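Local coordinates for carbohydrate binding module family 33 and 10 domain protein (PDB 6RW7) that oxidatively cleaves polysaccharide chains, probably cellulose, as a copper-dependent lytic polysaccharide monooxygenase of family AA10, at the copper (II) ion site. Residues are numbered along the deposited sequence; one frame, centred on the assembly and turned at random.

The copper (II) ion site. Residues 5, 101, 103, 163, 165. With CU (copper (II) ion), chain B.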
# COMPACT_ATOMS: atom_id res chain seq x y z
N GLU A 5 3.48 -5.11 5.08
CA GLU A 5 3.56 -5.40 6.53
C GLU A 5 4.46 -4.40 7.24
O GLU A 5 4.13 -4.03 8.39
CB GLU A 5 4.05 -6.84 6.69
CG GLU A 5 4.33 -7.24 8.12
CD GLU A 5 4.62 -8.72 8.24
OE1 GLU A 5 3.89 -9.53 7.66
OE2 GLU A 5 5.59 -9.06 8.94
N ASP A 101 3.81 -8.74 2.70
CA ASP A 101 3.36 -10.07 3.14
C ASP A 101 2.50 -10.66 2.03
O ASP A 101 1.49 -10.03 1.67
CB ASP A 101 2.54 -10.05 4.43
CG ASP A 101 2.12 -11.47 4.78
OD1 ASP A 101 1.14 -11.94 4.22
OD2 ASP A 101 2.84 -12.12 5.51
N SER A 103 1.61 -14.06 2.24
CA SER A 103 1.29 -15.37 2.86
C SER A 103 -0.08 -15.88 2.39
O SER A 103 -0.23 -17.10 2.19
CB SER A 103 1.37 -15.30 4.35
OG SER A 103 0.39 -14.42 4.86
N ASN A 163 8.89 -16.81 5.44
CA ASN A 163 7.83 -15.90 5.97
C ASN A 163 6.77 -15.59 4.92
O ASN A 163 5.79 -14.93 5.28
CB ASN A 163 8.44 -14.60 6.48
CG ASN A 163 9.21 -14.82 7.76
OD1 ASN A 163 8.62 -15.24 8.76
ND2 ASN A 163 10.51 -14.56 7.75
N HIS A 165 7.26 -13.54 2.37
CA HIS A 165 7.45 -12.08 2.21
C HIS A 165 8.24 -11.79 0.94
O HIS A 165 9.10 -12.60 0.54
CB HIS A 165 8.18 -11.46 3.40
CG HIS A 165 7.42 -11.40 4.67
ND1 HIS A 165 7.99 -10.91 5.82
CD2 HIS A 165 6.15 -11.76 4.97
CE1 HIS A 165 7.10 -10.96 6.80
NE2 HIS A 165 5.96 -11.46 6.29
CU CU B . 4.35 -11.63 7.43
O HOH W 1 4.68 -13.79 7.47
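The protein ligands seen at this copper (II) ion are Glu5 in strand 3-6, Asp101 at the end of strand 96-101 and His165 at the start of strand 165-172, drawn from well-separated stretches of the catalytic AA10 domain, whose strands form the beta-sandwich core typical of these enzymes. The site is distinct from the catalytic histidine brace of the family, which is built from the N-terminal His1 and His107. The imidazole of His165 binds tip-on through NE2 at 2.0 Å from CU; its CG lies anti to the carbonyl carbon. CB of Asn163 sits over the centre of one ring face, 3.7 Å above the plane. Glu5 reaches in as an extended chain, with CG anti to the backbone N (chi1 173°). Its carboxylate oxygen OE1 lies 2.2 Å from CU. The other oxygen, OE2, stands 3.2 Å from CU, so the carboxylate binds essentially through one oxygen. Water 1 lies opposite, the Glu5 OE1–CU–water angle being 172°, and the backbone O of Asn163 fixes this water by a hydrogen bond. Asp101 supplies the longest of the observed bonds, OD2 to CU at 2.5 Å. This bond stands roughly square to that of His165 NE2 (94°). The far oxygen of Asp101, OD1, is gripped twice by Ser103: OG meets the syn lone pair at 2.7 Å, whereas the backbone N approaches from above the carboxylate plane in a moderately bent bond. Ser103 is thus a second-shell residue that limits rotation of the carboxylate. An alanine in place of Asp101 would remove the OD2 ligand and the OD1 acceptor, and would probably weaken copper binding and loosen the loop at Ser103. The near-right angles and the one near-linear pair fit part of an octahedral or square-based shell, with further ligands perhaps not modelled. Two carboxylates probably offset the metal's charge. This accessory site may tie the segments around Glu5, Asp101 and His165 together, but the structure alone does not show a catalytic role, and its copper may come from copper loading or crystallisation.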